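Local coordinates for acylneuraminate lyase (Mycoplasma synoviae, PDB 4N4P), which is a TIM-barrel member of the dihydrodipicolinate synthetase family, assembled here from four copies of the chain, at residues L57-K62 against I88-E93; F116-T121 against T151-K156; E120-Y125 against L158-V163; S166-G169 against A175-R178. All coordinates share one frame; numbering follows the deposited sequence.

How the contacts relate
The four contacts lie round the helical layer of a TIM barrel and its join to the strands. Contact 1 joins helices 59-73 and 88-100, contact 2 joins helices 118-131 and 151-158, contact 3 sets helix 118-131 against the loop leading to strand 163-168, and contact 4 lays helix 173-182 on that strand. Contacts 2 and 3 are closest, with centres about 8 Å apart, and share E120 and T121. Contacts 1 and 3 meet where I88 packs on Y124. Contact 4 touches contact 2 through F154 on S166 and T151 on R178, and contact 3 through L158 on S166. Contacts 1 and 4 lie farthest apart, about 27 Å between centres.

Contact 1: residues L57-K62 against I88-E93; sequences LSFEDK and IEETKE
The phenyl ring of F59 is overlaid by the side chain of E90, whose CG stands almost directly above the middle of the ring, 3.8 Å from the F59 centroid, in a CH-pi contact. The extended chi2 of E90 (-176°) takes CD from there to a place above F59 CG, 3.5 Å away, and E90 OE2 comes within 3.5 Å of F59 CB. The carboxylate thereby lies over the CB-CG root of F59, parallel to the ring plane within 9°. Glutamate suits the place because its aliphatic CB-CG part covers the ring while its carboxylate reaches a water and K62. At the far end of the ring E93 CB meets the edge, 3.8 Å from F59 CZ, while the rest of E93 bends away. With CG anti to the backbone N (chi1 179°), the long, flat F59 side chain spans the gap to helix 88-100, where L94 touches it as well.

F59 is the first residue of helix 59-73, one of the outer helices of the TIM barrel, and a capping box closes that first turn: S58, the N-cap, and D61 pair across F59. S58 OG accepts from D61 N at 3.0 Å, and S58 N donates to D61 OD2 at 3.1 Å, from above the carboxylate plane. D61 OD2 also makes a salt bridge with R272. On the other helix, E90 N is held by N87 OD1. Between the helices a water accepts from K62 NZ at 2.8 Å and donates to E90 OE1 at 2.7 Å, linking opposite charges that do not touch directly.

Contact 2: residues F116-T121 against T151-K156; sequences FSFNET and TDQFGK
F118 meets Q153 from its first side-chain atom outward: F118 CB lies 3.7 Å from Q153 NE2, and the same nitrogen is 3.6 Å from both F118 CG and F118 CD2. Q153 CG covers one face of the ring, off-centre toward the rim and 4.1 Å from the F118 centroid, a CH-pi contact. F118 CE2 meets both Q153 CG and Q153 O. The tip, F118 CZ, approaches Q153 O at 3.2 Å and touches K156 CB with its edge at 3.9 Å. The two side chains lie antiparallel, each reaching toward the other's backbone. A chi1 of -178° puts the F118 ring on the side of CA opposite the amide nitrogen, across the gap to helix 151-158.

A capping box holds the first turn of helix 118-131: S117 OG accepts from E120 N at 3.0 Å, and S117 N gives E120 OE1 a nearly straight bond of 2.8 Å. E120 OE2 accepts from W276 N of the second subunit.

No hydrogen bond joins the segments, and the Q153 amide, turned 46° from the F118 ring, is not stacked on it. Attraction probably rests on dispersion and CH-pi contact, with weak electrostatic help from the ring C-H edge facing Q153 O and at most a weak cation-pi share from the distant K156 ammonium.

Contact 3: residues E120-Y125 against L158-V163; sequences ETHHYY and LEIKNV
I160 and H122 lie antiparallel, and the isoleucine tip ends over the face of the imidazole. I160 CD1 stands 3.8 Å from the H122 centroid and only 8° off the ring normal, a well-centred CH-pi contact. The same methyl is wedged against the helix itself, 3.6 Å from H122 O and 3.7 Å from Y125 CB. The long branch of I160 gets there because CG1 is anti to the carbonyl carbon (chi1 -70°) and CD1 continues the extended course; the shorter branch, I160 CG2, rests near Y125 O at 4.0 Å. Of the Y125 side chain, CB makes the contact, since the ring turns off toward the barrel, where the hydroxyl bonds to A108 O and Y124 covers one ring face.

I160 opens the type II turn that connects helix 151-158 to strand 163-168. V163 N closes the turn on I160 O at 3.0 Å, and N162 takes the third position with a positive phi of 77°, which asparagine tolerates better than most residues. The K161 side chain ends in a salt bridge with D133.

Between the two segments the contact is apolar, a buried branched aliphatic chain fitting between ring face and helix backbone; the loop's polar tie to helix 118-131 is a weak bond from N162 ND2 to S129 O.

Contact 4: residues S166-G169 against A175-R178; sequences SKYG and AFER
One face of the Y168 ring is covered by F176: F176 CD1 lies 3.7 Å above the plane, offset toward the rim, and F176 CB stands 4.1 Å from the Y168 centroid in a CH-pi contact. The two rings are neither stacked nor edge-to-face, for their planes meet at 51° with centroids 5.2 Å apart. A175 CB approaches the phenolic end obliquely, 3.4 Å from Y168 OH, where a small methyl suits so close an approach. Y140 meets the Y168 ring too, and F190 forms an edge-to-face pair with F176, which extends the aromatic cluster.

A chi1 of -170° extends the Y168 ring from the strand toward F176. Its buried hydroxyl is satisfied by D172 O, just before helix 173-182, while D172 OD1 accepts from A175 N; tyrosine thus suits the site by joining an apolar face to a polar tip. At the face turned to the third subunit R178 holds E177 side-on, with R178 NE to E177 OE1 and R178 NH2 to E177 OE2 both at 2.8 Å, and both residues bind that subunit through its H239, N242 and D243.

Strand 163-168, helix 173-182 and strand 187-190 form a beta-alpha-beta unit, the repeating element of the TIM barrel, here with its helix packed on the strand that precedes it.

Contact 1: residues L57-K62 against I88-E93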
# COMPACT_ATOMS: atom_id res chain seq x y z
N LEU A 57 25.12 -10.64 -13.53
CA LEU A 57 26.56 -10.82 -13.68
C LEU A 57 27.12 -11.89 -12.76
O LEU A 57 26.78 -11.91 -11.58
CB LEU A 57 27.30 -9.51 -13.32
CG LEU A 57 27.06 -8.33 -14.25
CD1 LEU A 57 27.73 -7.07 -13.72
CD2 LEU A 57 27.61 -8.73 -15.62
N SER A 58 28.03 -12.73 -13.26
CA SER A 58 28.80 -13.60 -12.37
C SER A 58 29.79 -12.75 -11.58
O SER A 58 30.07 -11.59 -11.96
CB SER A 58 29.55 -14.68 -13.15
OG SER A 58 30.61 -14.11 -13.90
N PHE A 59 30.31 -13.31 -10.50
CA PHE A 59 31.34 -12.67 -9.71
C PHE A 59 32.53 -12.28 -10.58
O PHE A 59 33.03 -11.15 -10.50
CB PHE A 59 31.77 -13.60 -8.59
CG PHE A 59 32.87 -13.06 -7.71
CD1 PHE A 59 32.78 -11.79 -7.15
CD2 PHE A 59 33.97 -13.84 -7.42
CE1 PHE A 59 33.79 -11.31 -6.32
CE2 PHE A 59 34.99 -13.37 -6.60
CZ PHE A 59 34.89 -12.11 -6.05
N GLU A 60 32.96 -13.20 -11.44
CA GLU A 60 34.04 -12.93 -12.38
C GLU A 60 33.71 -11.83 -13.39
O GLU A 60 34.59 -11.02 -13.74
CB GLU A 60 34.47 -14.23 -13.08
CG GLU A 60 35.19 -15.21 -12.13
CD GLU A 60 36.55 -14.69 -11.65
OE1 GLU A 60 37.29 -14.09 -12.47
OE2 GLU A 60 36.88 -14.88 -10.45
N ASP A 61 32.46 -11.78 -13.85
CA ASP A 61 32.00 -10.71 -14.75
C ASP A 61 32.14 -9.33 -14.04
O ASP A 61 32.57 -8.34 -14.66
CB ASP A 61 30.52 -10.86 -15.15
CG ASP A 61 30.22 -11.99 -16.14
OD1 ASP A 61 31.09 -12.44 -16.94
OD2 ASP A 61 29.02 -12.40 -16.15
N LYS A 62 31.74 -9.28 -12.77
CA LYS A 62 31.77 -8.03 -11.98
C LYS A 62 33.19 -7.49 -11.87
O LYS A 62 33.44 -6.30 -12.12
CB LYS A 62 31.16 -8.23 -10.59
CG LYS A 62 29.65 -8.52 -10.62
CD LYS A 62 29.15 -8.92 -9.26
CE LYS A 62 27.76 -9.53 -9.33
NZ LYS A 62 27.20 -9.77 -7.96
N ILE A 88 28.21 -11.91 0.90
CA ILE A 88 29.03 -10.96 1.64
C ILE A 88 30.53 -11.10 1.34
O ILE A 88 31.25 -10.09 1.21
CB ILE A 88 28.77 -11.05 3.16
CG1 ILE A 88 27.26 -11.03 3.49
CG2 ILE A 88 29.58 -10.02 3.93
CD1 ILE A 88 26.35 -10.11 2.65
N GLU A 89 31.03 -12.34 1.21
CA GLU A 89 32.47 -12.50 0.99
C GLU A 89 32.89 -11.98 -0.38
O GLU A 89 33.95 -11.38 -0.55
CB GLU A 89 32.93 -13.96 1.22
CG GLU A 89 32.49 -14.57 2.58
CD GLU A 89 32.98 -13.82 3.85
OE1 GLU A 89 34.07 -13.17 3.84
OE2 GLU A 89 32.24 -13.89 4.87
N GLU A 90 32.05 -12.21 -1.38
CA GLU A 90 32.28 -11.63 -2.71
C GLU A 90 32.25 -10.10 -2.68
O GLU A 90 33.10 -9.46 -3.28
CB GLU A 90 31.28 -12.18 -3.72
CG GLU A 90 31.57 -13.63 -4.10
CD GLU A 90 30.65 -14.15 -5.17
OE1 GLU A 90 29.71 -13.41 -5.57
OE2 GLU A 90 30.91 -15.30 -5.62
N THR A 91 31.27 -9.52 -1.98
CA THR A 91 31.16 -8.07 -1.84
C THR A 91 32.44 -7.43 -1.25
O THR A 91 32.95 -6.44 -1.77
CB THR A 91 29.92 -7.73 -1.00
OG1 THR A 91 28.76 -8.23 -1.67
CG2 THR A 91 29.79 -6.20 -0.79
N LYS A 92 32.99 -8.06 -0.21
CA LYS A 92 34.26 -7.63 0.38
C LYS A 92 35.43 -7.67 -0.61
O LYS A 92 36.24 -6.74 -0.65
CB LYS A 92 34.57 -8.46 1.63
CG LYS A 92 33.56 -8.31 2.75
CD LYS A 92 33.71 -9.45 3.77
CE LYS A 92 35.04 -9.35 4.51
NZ LYS A 92 35.40 -10.68 5.12
N GLU A 93 35.52 -8.72 -1.41
CA GLU A 93 36.53 -8.81 -2.47
C GLU A 93 36.35 -7.70 -3.51
O GLU A 93 37.34 -7.11 -4.00
CB GLU A 93 36.52 -10.18 -3.15
CG GLU A 93 36.98 -11.33 -2.26
CD GLU A 93 38.43 -11.15 -1.78
OE1 GLU A 93 39.30 -10.91 -2.64
OE2 GLU A 93 38.69 -11.23 -0.56
O HOH W 1 29.13 -10.88 -6.25

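Contact 2: residues F116-T121 against T151-K156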
# COMPACT_ATOMS: atom_id res chain seq x y z
N PHE A 116 15.06 -8.22 5.56
CA PHE A 116 16.13 -8.20 6.54
C PHE A 116 15.87 -7.12 7.58
O PHE A 116 15.32 -6.07 7.24
CB PHE A 116 17.47 -7.98 5.86
CG PHE A 116 17.94 -9.18 5.09
CD1 PHE A 116 18.51 -10.27 5.76
CD2 PHE A 116 17.81 -9.24 3.70
CE1 PHE A 116 18.96 -11.40 5.07
CE2 PHE A 116 18.25 -10.37 3.00
CZ PHE A 116 18.84 -11.44 3.69
N SER A 117 16.26 -7.38 8.82
CA SER A 117 16.07 -6.41 9.90
C SER A 117 17.04 -5.25 9.79
O SER A 117 18.05 -5.29 9.06
CB SER A 117 16.24 -7.08 11.27
OG SER A 117 17.59 -7.48 11.47
N PHE A 118 16.75 -4.18 10.54
CA PHE A 118 17.70 -3.08 10.61
C PHE A 118 19.07 -3.57 11.05
O PHE A 118 20.10 -3.18 10.47
CB PHE A 118 17.23 -1.98 11.55
CG PHE A 118 18.18 -0.83 11.59
CD1 PHE A 118 19.18 -0.78 12.55
CD2 PHE A 118 18.11 0.18 10.61
CE1 PHE A 118 20.10 0.28 12.57
CE2 PHE A 118 19.02 1.23 10.62
CZ PHE A 118 20.02 1.28 11.60
N ASN A 119 19.09 -4.41 12.09
CA ASN A 119 20.32 -4.95 12.65
C ASN A 119 21.10 -5.77 11.62
O ASN A 119 22.31 -5.64 11.52
CB ASN A 119 20.05 -5.80 13.89
CG ASN A 119 19.66 -4.97 15.11
OD1 ASN A 119 19.89 -3.75 15.16
ND2 ASN A 119 19.09 -5.63 16.12
N GLU A 120 20.39 -6.59 10.84
CA GLU A 120 21.05 -7.35 9.78
C GLU A 120 21.65 -6.43 8.72
O GLU A 120 22.76 -6.65 8.28
CB GLU A 120 20.07 -8.33 9.14
CG GLU A 120 19.92 -9.58 9.98
CD GLU A 120 18.67 -10.39 9.65
OE1 GLU A 120 17.67 -9.82 9.16
OE2 GLU A 120 18.69 -11.61 9.93
N THR A 121 20.90 -5.40 8.34
CA THR A 121 21.35 -4.43 7.37
C THR A 121 22.56 -3.63 7.91
O THR A 121 23.54 -3.40 7.19
CB THR A 121 20.20 -3.51 6.97
OG1 THR A 121 19.18 -4.31 6.34
CG2 THR A 121 20.67 -2.44 5.99
N THR A 151 14.44 9.04 10.06
CA THR A 151 15.62 9.82 9.73
C THR A 151 16.77 9.51 10.69
O THR A 151 17.93 9.39 10.26
CB THR A 151 15.31 11.33 9.76
OG1 THR A 151 14.13 11.57 8.99
CG2 THR A 151 16.47 12.14 9.17
N ASP A 152 16.45 9.36 11.97
CA ASP A 152 17.45 9.10 13.00
C ASP A 152 18.05 7.70 12.88
O ASP A 152 19.25 7.51 13.10
CB ASP A 152 16.87 9.32 14.41
CG ASP A 152 16.67 10.80 14.74
OD1 ASP A 152 17.16 11.69 14.01
OD2 ASP A 152 16.01 11.08 15.77
N GLN A 153 17.22 6.73 12.50
CA GLN A 153 17.64 5.34 12.40
C GLN A 153 18.59 5.18 11.21
O GLN A 153 19.56 4.43 11.27
CB GLN A 153 16.42 4.46 12.21
CG GLN A 153 16.48 3.09 12.86
CD GLN A 153 15.20 2.31 12.63
OE1 GLN A 153 14.12 2.89 12.44
NE2 GLN A 153 15.31 0.98 12.65
N PHE A 154 18.30 5.91 10.12
CA PHE A 154 19.15 5.87 8.95
C PHE A 154 20.53 6.46 9.25
O PHE A 154 21.53 6.04 8.67
CB PHE A 154 18.48 6.59 7.79
CG PHE A 154 19.14 6.36 6.49
CD1 PHE A 154 19.10 5.11 5.88
CD2 PHE A 154 19.81 7.39 5.86
CE1 PHE A 154 19.72 4.89 4.66
CE2 PHE A 154 20.44 7.18 4.62
CZ PHE A 154 20.39 5.93 4.02
N GLY A 155 20.57 7.41 10.18
CA GLY A 155 21.82 8.04 10.59
C GLY A 155 22.79 7.08 11.24
O GLY A 155 24.00 7.28 11.15
N LYS A 156 22.26 6.04 11.88
CA LYS A 156 23.09 4.98 12.42
C LYS A 156 23.86 4.24 11.31
O LYS A 156 25.02 3.87 11.50
CB LYS A 156 22.26 3.98 13.23
CG LYS A 156 21.65 4.58 14.50
CD LYS A 156 20.65 3.60 15.11
CE LYS A 156 19.50 4.32 15.82
NZ LYS A 156 18.25 3.48 15.73

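Contact 3: residues E120-Y125 against L158-V163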
# COMPACT_ATOMS: atom_id res chain seq x y z
N GLU A 120 20.39 -6.59 10.84
CA GLU A 120 21.05 -7.35 9.78
C GLU A 120 21.65 -6.43 8.72
O GLU A 120 22.76 -6.65 8.28
CB GLU A 120 20.07 -8.33 9.14
CG GLU A 120 19.92 -9.58 9.98
CD GLU A 120 18.67 -10.39 9.65
OE1 GLU A 120 17.67 -9.82 9.16
OE2 GLU A 120 18.69 -11.61 9.93
N THR A 121 20.90 -5.40 8.34
CA THR A 121 21.35 -4.43 7.37
C THR A 121 22.56 -3.63 7.91
O THR A 121 23.54 -3.40 7.19
CB THR A 121 20.20 -3.51 6.97
OG1 THR A 121 19.18 -4.31 6.34
CG2 THR A 121 20.67 -2.44 5.99
N HIS A 122 22.48 -3.21 9.17
CA HIS A 122 23.59 -2.50 9.82
C HIS A 122 24.86 -3.36 9.80
O HIS A 122 25.94 -2.90 9.42
CB HIS A 122 23.23 -2.11 11.25
CG HIS A 122 24.27 -1.27 11.94
ND1 HIS A 122 24.11 0.08 12.15
CD2 HIS A 122 25.48 -1.60 12.44
CE1 HIS A 122 25.18 0.55 12.77
NE2 HIS A 122 26.03 -0.45 12.95
N HIS A 123 24.71 -4.63 10.18
CA HIS A 123 25.84 -5.56 10.26
C HIS A 123 26.44 -5.83 8.89
O HIS A 123 27.66 -5.97 8.74
CB HIS A 123 25.41 -6.88 10.93
CG HIS A 123 26.57 -7.79 11.22
ND1 HIS A 123 27.29 -7.73 12.39
CD2 HIS A 123 27.15 -8.76 10.47
CE1 HIS A 123 28.25 -8.64 12.37
NE2 HIS A 123 28.20 -9.27 11.21
N TYR A 124 25.57 -5.90 7.87
CA TYR A 124 26.00 -6.05 6.48
C TYR A 124 26.89 -4.89 6.07
O TYR A 124 27.97 -5.10 5.57
CB TYR A 124 24.74 -6.14 5.63
CG TYR A 124 24.82 -5.89 4.14
CD1 TYR A 124 24.49 -4.63 3.60
CD2 TYR A 124 25.12 -6.93 3.26
CE1 TYR A 124 24.50 -4.41 2.21
CE2 TYR A 124 25.12 -6.74 1.88
CZ TYR A 124 24.80 -5.49 1.36
OH TYR A 124 24.80 -5.34 -0.02
N TYR A 125 26.47 -3.65 6.34
CA TYR A 125 27.32 -2.53 5.96
C TYR A 125 28.62 -2.48 6.78
O TYR A 125 29.71 -2.18 6.25
CB TYR A 125 26.54 -1.23 6.07
CG TYR A 125 25.62 -1.03 4.89
CD1 TYR A 125 26.13 -0.80 3.60
CD2 TYR A 125 24.24 -1.03 5.07
CE1 TYR A 125 25.26 -0.60 2.51
CE2 TYR A 125 23.37 -0.82 4.01
CZ TYR A 125 23.89 -0.61 2.73
OH TYR A 125 23.00 -0.39 1.70
N LEU A 158 24.55 5.71 8.40
CA LEU A 158 25.45 6.75 7.85
C LEU A 158 26.73 6.91 8.66
O LEU A 158 27.72 7.43 8.15
CB LEU A 158 24.72 8.11 7.79
CG LEU A 158 23.63 8.20 6.71
CD1 LEU A 158 22.76 9.48 6.84
CD2 LEU A 158 24.28 8.12 5.33
N GLU A 159 26.69 6.48 9.92
CA GLU A 159 27.82 6.65 10.83
C GLU A 159 28.85 5.52 10.74
O GLU A 159 29.94 5.63 11.29
CB GLU A 159 27.33 6.73 12.26
CG GLU A 159 26.98 8.13 12.67
CD GLU A 159 26.19 8.14 13.96
OE1 GLU A 159 26.34 7.20 14.78
OE2 GLU A 159 25.42 9.11 14.13
N ILE A 160 28.49 4.45 10.04
CA ILE A 160 29.40 3.31 9.86
C ILE A 160 30.74 3.75 9.24
O ILE A 160 30.78 4.64 8.39
CB ILE A 160 28.69 2.18 9.06
CG1 ILE A 160 27.59 1.56 9.93
CG2 ILE A 160 29.68 1.15 8.53
CD1 ILE A 160 26.54 0.69 9.18
N LYS A 161 31.84 3.16 9.72
CA LYS A 161 33.16 3.49 9.22
C LYS A 161 33.19 3.52 7.68
O LYS A 161 32.68 2.60 7.02
CB LYS A 161 34.20 2.49 9.76
CG LYS A 161 35.62 2.79 9.32
CD LYS A 161 36.60 1.71 9.83
CE LYS A 161 38.04 2.18 9.70
NZ LYS A 161 38.55 2.03 8.31
N ASN A 162 33.76 4.60 7.13
CA ASN A 162 33.94 4.79 5.68
C ASN A 162 32.69 5.20 4.91
O ASN A 162 32.78 5.52 3.72
CB ASN A 162 34.58 3.57 4.97
CG ASN A 162 35.98 3.26 5.46
OD1 ASN A 162 36.79 4.16 5.68
ND2 ASN A 162 36.27 1.96 5.61
N VAL A 163 31.53 5.19 5.57
CA VAL A 163 30.30 5.66 4.90
C VAL A 163 30.32 7.18 4.80
O VAL A 163 30.41 7.88 5.83
CB VAL A 163 29.01 5.18 5.60
CG1 VAL A 163 27.79 5.82 4.93
CG2 VAL A 163 28.89 3.63 5.55

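Contact 4: residues S166-G169 against A175-R178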
# COMPACT_ATOMS: atom_id res chain seq x y z
N SER A 166 24.80 8.57 1.08
CA SER A 166 23.86 7.59 0.61
C SER A 166 23.48 7.92 -0.82
O SER A 166 23.48 9.11 -1.19
CB SER A 166 22.61 7.65 1.51
OG SER A 166 21.48 6.98 0.94
N LYS A 167 23.15 6.89 -1.59
CA LYS A 167 22.49 7.04 -2.87
C LYS A 167 20.99 7.02 -2.56
O LYS A 167 20.46 6.01 -2.07
CB LYS A 167 22.89 5.90 -3.81
CG LYS A 167 22.19 5.95 -5.15
CD LYS A 167 22.89 5.00 -6.09
CE LYS A 167 22.18 4.91 -7.40
NZ LYS A 167 21.06 3.95 -7.29
N TYR A 168 20.32 8.16 -2.81
CA TYR A 168 18.93 8.35 -2.46
C TYR A 168 18.04 8.16 -3.71
O TYR A 168 17.97 9.03 -4.56
CB TYR A 168 18.71 9.76 -1.84
CG TYR A 168 17.32 9.84 -1.26
CD1 TYR A 168 16.23 10.20 -2.06
CD2 TYR A 168 17.08 9.48 0.06
CE1 TYR A 168 14.93 10.21 -1.54
CE2 TYR A 168 15.80 9.49 0.58
CZ TYR A 168 14.73 9.84 -0.21
OH TYR A 168 13.46 9.84 0.32
N GLY A 169 17.37 7.02 -3.79
CA GLY A 169 16.56 6.71 -4.97
C GLY A 169 15.05 6.70 -4.76
O GLY A 169 14.29 6.39 -5.69
N ALA A 175 11.27 12.81 2.92
CA ALA A 175 12.36 12.10 3.59
C ALA A 175 13.71 12.63 3.13
O ALA A 175 14.64 12.70 3.93
CB ALA A 175 12.27 10.58 3.37
N PHE A 176 13.81 12.99 1.84
CA PHE A 176 15.05 13.53 1.31
C PHE A 176 15.37 14.85 2.01
O PHE A 176 16.51 15.10 2.44
CB PHE A 176 15.00 13.75 -0.21
CG PHE A 176 16.29 14.31 -0.76
CD1 PHE A 176 17.46 13.57 -0.68
CD2 PHE A 176 16.34 15.60 -1.29
CE1 PHE A 176 18.69 14.09 -1.15
CE2 PHE A 176 17.55 16.13 -1.78
CZ PHE A 176 18.73 15.37 -1.71
N GLU A 177 14.35 15.68 2.13
CA GLU A 177 14.53 17.00 2.73
C GLU A 177 14.99 16.82 4.18
O GLU A 177 15.90 17.52 4.63
CB GLU A 177 13.22 17.80 2.66
CG GLU A 177 13.31 19.17 3.33
CD GLU A 177 13.00 19.10 4.83
OE1 GLU A 177 12.16 18.27 5.24
OE2 GLU A 177 13.60 19.88 5.60
N ARG A 178 14.38 15.88 4.89
CA ARG A 178 14.73 15.61 6.29
C ARG A 178 16.18 15.15 6.43
O ARG A 178 16.86 15.54 7.38
CB ARG A 178 13.80 14.56 6.90
CG ARG A 178 12.31 14.95 7.01
CD ARG A 178 12.05 15.95 8.16
NE ARG A 178 12.48 17.32 7.84
CZ ARG A 178 12.63 18.30 8.73
NH1 ARG A 178 12.38 18.08 10.03
NH2 ARG A 178 13.06 19.49 8.32